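Long-range contact in bartonella effector protein (Bep) substrate of VirB T4SS (Bartonella clarridgeiae, PDB 4XI8), which probably transfers AMP from ATP to threonine or tyrosine side chains of target proteins, through the Fic domain that this chain represents: residues A[124-136]-A[196-208]. Residues are numbered along the deposited sequence; the frame is centred on the assembly and turned at random.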
loop_
_atom_site.group_PDB
_atom_site.type_symbol
_atom_site.label_atom_id
_atom_site.label_comp_id
_atom_site.label_asym_id
_atom_site.label_seq_id
_atom_site.Cartn_x
_atom_site.Cartn_y
_atom_site.Cartn_z
ATOM N N ARG A 124 4.441 -29.680 -3.965
ATOM C CA ARG A 124 3.918 -28.320 -3.975
ATOM C C ARG A 124 2.748 -28.236 -4.953
ATOM O O ARG A 124 1.750 -27.571 -4.684
ATOM C CB ARG A 124 5.017 -27.315 -4.331
ATOM C CG ARG A 124 4.726 -25.892 -3.869
ATOM C CD ARG A 124 5.844 -24.930 -4.247
ATOM N NE ARG A 124 5.382 -23.823 -5.079
ATOM C CZ ARG A 124 5.242 -23.880 -6.399
ATOM N NH1 ARG A 124 5.528 -25.000 -7.052
ATOM N NH2 ARG A 124 4.817 -22.814 -7.065
ATOM N N LYS A 125 2.875 -28.930 -6.081
ATOM C CA LYS A 125 1.808 -28.993 -7.077
ATOM C C LYS A 125 0.549 -29.657 -6.519
ATOM O O LYS A 125 -0.564 -29.186 -6.753
ATOM C CB LYS A 125 2.283 -29.743 -8.323
ATOM N N GLU A 126 0.731 -30.751 -5.785
ATOM C CA GLU A 126 -0.391 -31.462 -5.177
ATOM C C GLU A 126 -1.035 -30.622 -4.084
ATOM O O GLU A 126 -2.253 -30.640 -3.909
ATOM C CB GLU A 126 0.066 -32.800 -4.591
ATOM C CG GLU A 126 0.205 -33.925 -5.599
ATOM C CD GLU A 126 0.640 -35.224 -4.951
ATOM O OE1 GLU A 126 1.860 -35.412 -4.754
ATOM O OE2 GLU A 126 -0.237 -36.055 -4.631
ATOM N N PHE A 127 -0.203 -29.891 -3.351
ATOM C CA PHE A 127 -0.667 -29.045 -2.261
ATOM C C PHE A 127 -1.597 -27.948 -2.770
ATOM O O PHE A 127 -2.612 -27.644 -2.144
ATOM C CB PHE A 127 0.524 -28.432 -1.524
ATOM C CG PHE A 127 0.138 -27.549 -0.375
ATOM C CD1 PHE A 127 -0.222 -28.098 0.844
ATOM C CD2 PHE A 127 0.143 -26.170 -0.511
ATOM C CE1 PHE A 127 -0.578 -27.288 1.906
ATOM C CE2 PHE A 127 -0.211 -25.355 0.547
ATOM C CZ PHE A 127 -0.570 -25.915 1.757
ATOM N N ILE A 128 -1.242 -27.359 -3.908
ATOM C CA ILE A 128 -2.032 -26.289 -4.508
ATOM C C ILE A 128 -3.427 -26.761 -4.914
ATOM O O ILE A 128 -4.421 -26.091 -4.634
ATOM C CB ILE A 128 -1.319 -25.701 -5.742
ATOM C CG1 ILE A 128 -0.005 -25.040 -5.328
ATOM C CG2 ILE A 128 -2.213 -24.699 -6.455
ATOM C CD1 ILE A 128 0.893 -24.692 -6.491
ATOM N N HIS A 129 -3.499 -27.920 -5.561
ATOM C CA HIS A 129 -4.774 -28.460 -6.024
ATOM C C HIS A 129 -5.665 -28.890 -4.864
ATOM O O HIS A 129 -6.889 -28.934 -4.997
ATOM C CB HIS A 129 -4.548 -29.643 -6.969
ATOM C CG HIS A 129 -4.138 -29.242 -8.352
ATOM N ND1 HIS A 129 -2.901 -28.702 -8.636
ATOM C CD2 HIS A 129 -4.802 -29.300 -9.529
ATOM C CE1 HIS A 129 -2.821 -28.447 -9.929
ATOM N NE2 HIS A 129 -3.962 -28.801 -10.496
ATOM N N GLU A 130 -5.053 -29.195 -3.726
ATOM C CA GLU A 130 -5.804 -29.646 -2.562
ATOM C C GLU A 130 -6.326 -28.468 -1.750
ATOM O O GLU A 130 -7.456 -28.492 -1.264
ATOM C CB GLU A 130 -4.938 -30.550 -1.682
ATOM C CG GLU A 130 -4.697 -31.939 -2.253
ATOM C CD GLU A 130 -5.951 -32.796 -2.269
ATOM O OE1 GLU A 130 -6.917 -32.459 -1.551
ATOM O OE2 GLU A 130 -5.971 -33.810 -2.998
ATOM N N VAL A 131 -5.504 -27.435 -1.608
ATOM C CA VAL A 131 -5.894 -26.258 -0.846
ATOM C C VAL A 131 -6.943 -25.445 -1.601
ATOM O O VAL A 131 -7.907 -24.956 -1.009
ATOM C CB VAL A 131 -4.672 -25.367 -0.530
ATOM C CG1 VAL A 131 -5.107 -24.016 0.017
ATOM C CG2 VAL A 131 -3.757 -26.070 0.453
ATOM N N SER A 132 -6.759 -25.322 -2.912
ATOM C CA SER A 132 -7.671 -24.545 -3.747
ATOM C C SER A 132 -9.096 -25.089 -3.705
ATOM O O SER A 132 -10.055 -24.325 -3.638
ATOM C CB SER A 132 -7.176 -24.514 -5.194
ATOM O OG SER A 132 -5.833 -24.070 -5.265
ATOM N N THR A 133 -9.227 -26.411 -3.729
ATOM C CA THR A 133 -10.538 -27.052 -3.708
ATOM C C THR A 133 -11.273 -26.803 -2.395
ATOM O O THR A 133 -12.449 -26.438 -2.391
ATOM C CB THR A 133 -10.421 -28.569 -3.941
ATOM O OG1 THR A 133 -9.818 -28.811 -5.217
ATOM C CG2 THR A 133 -11.793 -29.223 -3.903
ATOM N N VAL A 134 -10.573 -26.997 -1.283
ATOM C CA VAL A 134 -11.163 -26.800 0.035
ATOM C C VAL A 134 -11.477 -25.326 0.279
ATOM O O VAL A 134 -12.490 -24.993 0.896
ATOM C CB VAL A 134 -10.231 -27.323 1.147
ATOM C CG1 VAL A 134 -10.883 -27.169 2.511
ATOM C CG2 VAL A 134 -9.874 -28.778 0.891
ATOM N N PHE A 135 -10.613 -24.446 -0.217
ATOM C CA PHE A 135 -10.808 -23.009 -0.058
ATOM C C PHE A 135 -12.073 -22.551 -0.781
ATOM O O PHE A 135 -12.861 -21.772 -0.241
ATOM C CB PHE A 135 -9.593 -22.239 -0.579
ATOM C CG PHE A 135 -9.638 -20.766 -0.287
ATOM C CD1 PHE A 135 -9.292 -20.285 0.965
ATOM C CD2 PHE A 135 -10.021 -19.863 -1.263
ATOM C CE1 PHE A 135 -9.331 -18.932 1.239
ATOM C CE2 PHE A 135 -10.062 -18.507 -0.994
ATOM C CZ PHE A 135 -9.715 -18.042 0.257
ATOM N N ILE A 136 -12.264 -23.043 -2.001
ATOM C CA ILE A 136 -13.445 -22.710 -2.789
ATOM C C ILE A 136 -14.705 -23.250 -2.123
ATOM O O ILE A 136 -15.720 -22.557 -2.039
ATOM C CB ILE A 136 -13.340 -23.268 -4.224
ATOM C CG1 ILE A 136 -12.206 -22.576 -4.982
ATOM C CG2 ILE A 136 -14.647 -23.076 -4.973
ATOM C CD1 ILE A 136 -11.912 -23.190 -6.332
ATOM N N ILE A 196 -11.718 -23.294 -11.928
ATOM C CA ILE A 196 -10.802 -23.277 -10.792
ATOM C C ILE A 196 -9.412 -22.789 -11.192
ATOM O O ILE A 196 -8.533 -22.629 -10.345
ATOM C CB ILE A 196 -10.674 -24.670 -10.150
ATOM C CG1 ILE A 196 -9.999 -25.642 -11.117
ATOM C CG2 ILE A 196 -12.040 -25.186 -9.730
ATOM C CD1 ILE A 196 -9.629 -26.968 -10.490
ATOM N N THR A 197 -9.219 -22.572 -12.491
ATOM C CA THR A 197 -7.930 -22.129 -13.024
ATOM C C THR A 197 -7.416 -20.818 -12.400
ATOM O O THR A 197 -6.229 -20.722 -12.086
ATOM C CB THR A 197 -7.990 -21.968 -14.562
ATOM O OG1 THR A 197 -8.502 -23.168 -15.152
ATOM C CG2 THR A 197 -6.608 -21.679 -15.126
ATOM N N PRO A 198 -8.290 -19.804 -12.222
ATOM C CA PRO A 198 -7.774 -18.606 -11.544
ATOM C C PRO A 198 -7.351 -18.870 -10.100
ATOM O O PRO A 198 -6.404 -18.246 -9.619
ATOM C CB PRO A 198 -8.960 -17.637 -11.590
ATOM C CG PRO A 198 -9.760 -18.084 -12.755
ATOM C CD PRO A 198 -9.652 -19.577 -12.742
ATOM N N MET A 199 -8.044 -19.779 -9.421
ATOM C CA MET A 199 -7.698 -20.133 -8.049
ATOM C C MET A 199 -6.365 -20.865 -7.979
ATOM O O MET A 199 -5.565 -20.628 -7.073
ATOM C CB MET A 199 -8.797 -20.989 -7.419
ATOM C CG MET A 199 -9.762 -20.199 -6.561
ATOM S SD MET A 199 -8.923 -19.419 -5.169
ATOM C CE MET A 199 -10.246 -18.412 -4.512
ATOM N N LEU A 200 -6.134 -21.759 -8.935
ATOM C CA LEU A 200 -4.870 -22.481 -9.019
ATOM C C LEU A 200 -3.712 -21.516 -9.240
ATOM O O LEU A 200 -2.656 -21.648 -8.623
ATOM C CB LEU A 200 -4.916 -23.520 -10.141
ATOM C CG LEU A 200 -5.877 -24.693 -9.941
ATOM C CD1 LEU A 200 -5.894 -25.589 -11.169
ATOM C CD2 LEU A 200 -5.505 -25.489 -8.698
ATOM N N HIS A 201 -3.921 -20.546 -10.125
ATOM C CA HIS A 201 -2.919 -19.523 -10.405
ATOM C C HIS A 201 -2.603 -18.682 -9.172
ATOM O O HIS A 201 -1.456 -18.290 -8.957
ATOM C CB HIS A 201 -3.389 -18.613 -11.542
ATOM C CG HIS A 201 -3.406 -19.277 -12.881
ATOM N ND1 HIS A 201 -3.876 -18.654 -14.017
ATOM C CD2 HIS A 201 -3.009 -20.515 -13.269
ATOM C CE1 HIS A 201 -3.767 -19.476 -15.045
ATOM N NE2 HIS A 201 -3.246 -20.609 -14.619
ATOM N N LEU A 202 -3.627 -18.407 -8.370
ATOM C CA LEU A 202 -3.458 -17.606 -7.163
ATOM C C LEU A 202 -2.533 -18.301 -6.172
ATOM O O LEU A 202 -1.492 -17.763 -5.801
ATOM C CB LEU A 202 -4.820 -17.321 -6.519
ATOM C CG LEU A 202 -4.919 -16.256 -5.421
ATOM C CD1 LEU A 202 -6.299 -15.621 -5.436
ATOM C CD2 LEU A 202 -4.627 -16.835 -4.042
ATOM N N PHE A 203 -2.914 -19.506 -5.762
ATOM C CA PHE A 203 -2.158 -20.261 -4.768
ATOM C C PHE A 203 -0.764 -20.644 -5.258
ATOM O O PHE A 203 0.153 -20.822 -4.456
ATOM C CB PHE A 203 -2.938 -21.509 -4.352
ATOM C CG PHE A 203 -4.041 -21.225 -3.373
ATOM C CD1 PHE A 203 -3.750 -20.901 -2.057
ATOM C CD2 PHE A 203 -5.367 -21.268 -3.769
ATOM C CE1 PHE A 203 -4.761 -20.632 -1.154
ATOM C CE2 PHE A 203 -6.383 -21.001 -2.871
ATOM C CZ PHE A 203 -6.080 -20.682 -1.562
ATOM N N GLU A 204 -0.605 -20.769 -6.571
ATOM C CA GLU A 204 0.687 -21.126 -7.146
ATOM C C GLU A 204 1.676 -19.974 -7.003
ATOM O O GLU A 204 2.854 -20.186 -6.713
ATOM C CB GLU A 204 0.535 -21.513 -8.618
ATOM C CG GLU A 204 1.789 -22.101 -9.241
ATOM C CD GLU A 204 1.581 -22.512 -10.686
ATOM O OE1 GLU A 204 2.533 -23.041 -11.298
ATOM O OE2 GLU A 204 0.466 -22.308 -11.209
ATOM N N ASP A 205 1.189 -18.754 -7.207
ATOM C CA ASP A 205 2.003 -17.560 -7.021
ATOM C C ASP A 205 2.309 -17.353 -5.542
ATOM O O ASP A 205 3.413 -16.957 -5.168
ATOM C CB ASP A 205 1.295 -16.326 -7.585
ATOM C CG ASP A 205 1.111 -16.393 -9.088
ATOM O OD1 ASP A 205 1.751 -17.250 -9.731
ATOM O OD2 ASP A 205 0.328 -15.583 -9.627
ATOM N N ILE A 206 1.312 -17.633 -4.711
ATOM C CA ILE A 206 1.397 -17.416 -3.272
ATOM C C ILE A 206 2.379 -18.362 -2.583
ATOM O O ILE A 206 3.098 -17.963 -1.665
ATOM C CB ILE A 206 -0.003 -17.553 -2.631
ATOM C CG1 ILE A 206 -0.896 -16.403 -3.087
ATOM C CG2 ILE A 206 0.078 -17.559 -1.126
ATOM C CD1 ILE A 206 -0.186 -15.075 -3.115
ATOM N N SER A 207 2.430 -19.609 -3.041
ATOM C CA SER A 207 3.312 -20.601 -2.436
ATOM C C SER A 207 4.716 -20.547 -3.035
ATOM O O SER A 207 5.566 -21.382 -2.727
ATOM C CB SER A 207 2.725 -22.004 -2.597
ATOM O OG SER A 207 2.484 -22.300 -3.962
ATOM N N ASN A 208 4.951 -19.558 -3.891
ATOM C CA ASN A 208 6.254 -19.365 -4.519
ATOM C C ASN A 208 6.943 -18.108 -3.993
ATOM O O ASN A 208 6.584 -16.996 -4.379
ATOM C CB ASN A 208 6.108 -19.292 -6.040
ATOM C CG ASN A 208 7.437 -19.421 -6.765
ATOM O OD1 ASN A 208 8.504 -19.225 -6.182
ATOM N ND2 ASN A 208 7.376 -19.750 -8.050
#
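Arg124 reaches across to the C-terminal end of helix 197-206 and meets two backbone carbonyls with the edge of its guanidinium. Arg124 NH2 donates a hydrogen bond to Glu204 O (3.3 Å), which lies somewhat out of the guanidinium plane. Arg124 NE makes a weak hydrogen bond to Ser207 O (3.4 Å). The Arg124 side chain is extended as far as CD and bends at chi3 (122°), which turns this edge toward the helix end. Ser207 OG donates a hydrogen bond back to Phe203 O in its own segment. The carboxylate of Glu204 bonds instead to Tyr40 of the second subunit.

Ser132 OG donates to Ile128 O in its own helix, and Phe203 CD2 packs against Ser132 OG. Both helices belong to the mainly helical Fic (Fido) fold. They cross at 127° with axes 9.3 Å apart, nearer antiparallel than parallel. Phe203 is a knob in the hole formed by Ile128, Val131, Ser132 and Phe135. Val131 CG1 covers one face of its ring, 3.9 Å from the centroid. The edge of Phe203 points at the face of Phe135 in a T-shaped stack, planes at 79°. Met199 CE touches the edge of Phe135 at CE2 (3.5 Å), and Phe156 of helix 148-162 also packs on this ring.

Ile128 CD1 lies on Glu204 CA (3.6 Å). Ile136 CD1 rests on Met199 CG (3.7 Å) and also meets Ile196 CG2. On the outer side, Leu200 CD2 sits over the centre of the poorly ordered His129 ring.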